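Local coordinates for protein ArsR family transcriptional regulator (Comamonas testosteroni, PDB 6UVU) that represses transcription as an Sb(III)-responsive, antimony-specific ArsR-family regulator, probably by binding DNA through a winged helix-turn-helix and releasing it when Sb(III) binds, at the interface of chains A and B. Numbering follows the deposited sequence. Chains: chain A/B, ArsR family transcriptional regulator.

The interface of chains A and B. Residues chain A 36, 39-40, 107; chain B 36, 39-40, 45, 107.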
ATOM      1  N   PHE A  36      -1.982   4.101  -0.032  1.00 19.88           N
ATOM      2  CA  PHE A  36      -1.102   3.482  -1.025  1.00 19.86           C
ATOM      3  C   PHE A  36      -0.405   4.543  -1.881  1.00 19.92           C
ATOM      4  O   PHE A  36       0.784   4.411  -2.195  1.00 20.05           O
ATOM      5  CB  PHE A  36      -1.877   2.498  -1.930  1.00 19.31           C
ATOM      6  CG  PHE A  36      -2.355   1.217  -1.229  1.00 18.19           C
ATOM      7  CD1 PHE A  36      -1.663   0.672  -0.163  1.00 18.28           C
ATOM      8  CD2 PHE A  36      -3.512   0.566  -1.654  1.00 19.61           C
ATOM      9  CE1 PHE A  36      -2.105  -0.486   0.470  1.00 20.23           C
ATOM     10  CE2 PHE A  36      -3.956  -0.608  -1.023  1.00 20.13           C
ATOM     11  CZ  PHE A  36      -3.261  -1.126   0.044  1.00 19.69           C
ATOM     12  N   LEU A  39       2.610   5.994  -0.120  1.00 18.04           N
ATOM     13  CA  LEU A  39       3.800   5.153  -0.095  1.00 18.06           C
ATOM     14  C   LEU A  39       4.376   4.838  -1.475  1.00 18.15           C
ATOM     15  O   LEU A  39       5.490   4.305  -1.541  1.00 17.14           O
ATOM     16  CB  LEU A  39       3.501   3.840   0.624  1.00 18.89           C
ATOM     17  CG  LEU A  39       3.155   3.934   2.110  1.00 20.16           C
ATOM     18  CD1 LEU A  39       2.096   2.899   2.360  1.00 21.73           C
ATOM     19  CD2 LEU A  39       4.356   3.641   2.972  1.00 20.29           C
ATOM     20  N   ALA A  40       3.651   5.122  -2.564  1.00 18.36           N
ATOM     21  CA  ALA A  40       4.118   4.823  -3.924  1.00 18.30           C
ATOM     22  C   ALA A  40       5.031   5.933  -4.465  1.00 18.46           C
ATOM     23  O   ALA A  40       4.783   6.528  -5.516  1.00 18.67           O
ATOM     24  CB  ALA A  40       2.926   4.594  -4.848  1.00 17.79           C
ATOM     25  N   MET A 107       1.559  -0.399   6.868  1.00 17.06           N
ATOM     26  CA  MET A 107       1.879  -0.632   5.454  1.00 18.91           C
ATOM     27  C   MET A 107       3.388  -0.611   5.204  1.00 17.47           C
ATOM     28  O   MET A 107       3.925  -1.470   4.487  1.00 15.69           O
ATOM     29  CB  MET A 107       1.188   0.410   4.593  1.00 19.39           C
ATOM     30  CG  MET A 107      -0.304   0.237   4.490  1.00 20.89           C
ATOM     31  SD  MET A 107      -0.966   1.534   3.436  1.00 22.16           S
ATOM     32  CE  MET A 107      -2.705   1.106   3.393  1.00 24.59           C
TER
ATOM     33  N   PHE B  36       3.002  -0.605  -4.526  1.00 19.66           N
ATOM     34  CA  PHE B  36       2.017   0.390  -4.112  1.00 19.37           C
ATOM     35  C   PHE B  36       1.365   1.086  -5.307  1.00 20.79           C
ATOM     36  O   PHE B  36       0.173   1.423  -5.252  1.00 17.94           O
ATOM     37  CB  PHE B  36       2.672   1.413  -3.184  1.00 20.68           C
ATOM     38  CG  PHE B  36       2.960   0.888  -1.804  1.00 22.43           C
ATOM     39  CD1 PHE B  36       1.924   0.537  -0.959  1.00 23.84           C
ATOM     40  CD2 PHE B  36       4.268   0.770  -1.346  1.00 24.22           C
ATOM     41  CE1 PHE B  36       2.182   0.073   0.314  1.00 25.59           C
ATOM     42  CE2 PHE B  36       4.537   0.298  -0.061  1.00 26.95           C
ATOM     43  CZ  PHE B  36       3.489  -0.049   0.770  1.00 24.75           C
ATOM     44  N   LEU B  39      -1.445  -1.043  -6.527  1.00 18.84           N
ATOM     45  CA  LEU B  39      -2.595  -0.984  -5.636  1.00 19.11           C
ATOM     46  C   LEU B  39      -3.204   0.410  -5.494  1.00 20.18           C
ATOM     47  O   LEU B  39      -4.343   0.520  -5.013  1.00 21.00           O
ATOM     48  CB  LEU B  39      -2.193  -1.497  -4.261  1.00 20.47           C
ATOM     49  CG  LEU B  39      -1.910  -2.991  -4.249  1.00 20.64           C
ATOM     50  CD1 LEU B  39      -1.075  -3.280  -3.054  1.00 21.40           C
ATOM     51  CD2 LEU B  39      -3.227  -3.778  -4.226  1.00 21.12           C
ATOM     52  N   ALA B  40      -2.494   1.471  -5.891  1.00 19.74           N
ATOM     53  CA  ALA B  40      -2.968   2.830  -5.630  1.00 19.57           C
ATOM     54  C   ALA B  40      -3.978   3.308  -6.666  1.00 19.21           C
ATOM     55  O   ALA B  40      -3.790   4.380  -7.262  1.00 20.20           O
ATOM     56  CB  ALA B  40      -1.787   3.807  -5.581  1.00 18.81           C
ATOM     57  N   LEU B  45      -8.133  -1.864  -7.173  1.00 19.86           N
ATOM     58  CA  LEU B  45      -8.168  -2.477  -5.854  1.00 20.75           C
ATOM     59  C   LEU B  45      -9.459  -3.259  -5.662  1.00 19.86           C
ATOM     60  O   LEU B  45      -9.453  -4.355  -5.097  1.00 19.55           O
ATOM     61  CB  LEU B  45      -8.015  -1.393  -4.780  1.00 21.79           C
ATOM     62  CG  LEU B  45      -7.822  -1.876  -3.339  1.00 24.09           C
ATOM     63  CD1 LEU B  45      -6.485  -2.596  -3.195  1.00 27.21           C
ATOM     64  CD2 LEU B  45      -7.914  -0.740  -2.304  1.00 25.46           C
ATOM     65  N   MET B 107      -0.693  -7.317   0.718  1.00 20.77           N
ATOM     66  CA  MET B 107      -0.925  -5.879   0.848  1.00 21.72           C
ATOM     67  C   MET B 107      -2.405  -5.551   0.727  1.00 22.09           C
ATOM     68  O   MET B 107      -2.922  -4.703   1.468  1.00 20.42           O
ATOM     69  CB  MET B 107      -0.100  -5.108  -0.192  1.00 22.83           C
ATOM     70  CG  MET B 107       0.038  -3.589   0.102  1.00 25.63           C
ATOM     71  SD  MET B 107       0.776  -3.122   1.706  1.00 28.89           S
ATOM     72  CE  MET B 107       2.509  -3.463   1.382  1.00 28.02           C
TER
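A:Phe36 and B:Phe36 meet beside the two-fold axis of the dimer, their side chains crossing at about a right angle. A:Phe36 points CD1 at the rim of the B:Phe36 ring, in its plane, 3.7 Å from CD1 of that ring. One face of B:Phe36 is capped by A:Leu39, whose CB stands over the ring centre; its methyl CD1 reaches the far end of the ring, 3.5 Å from CE1 of B:Phe36. In both phenylalanines CG lies anti to the carbonyl carbon, beside the backbone N, but the rings are turned differently about chi2, -30° in A:Phe36 against -66° in B:Phe36. The two-fold is therefore only approximate here: B:Leu39 CB sits off-centre, towards CD2 and CE2 of A:Phe36.

The A:Phe36 ring pushes deeper into the partner and buries 84 Å², against 52 Å² for B:Phe36. B:Leu39 meets it obliquely, CB lying 3.6 Å from CD2 of A:Phe36. Alongside the CE1 corner runs B:Met107, passing in the opposite direction, with CG 3.8 Å from CE1 of A:Phe36; its chain bends at chi2 and chi3, whereas A:Met107 is extended there. B:Leu45 touches CE2 with its methyl CD1. Nearer the backbones, the A:Ala40 methyl, CB, packs 3.6 Å from CB of B:Phe36. No hydrogen bond or salt bridge spans this patch, which is held by apolar packing.

Phe36 and Leu39 belong to the last turn of helix 26-39, with Ala40 just beyond it. Met107 comes from the C-terminal helix, 102-118 in chain A and 102-121 in chain B, so helix 26-39 and the C-terminal helix of both subunits, with the start of helix 42-54 of chain B, build this part of the dimer core.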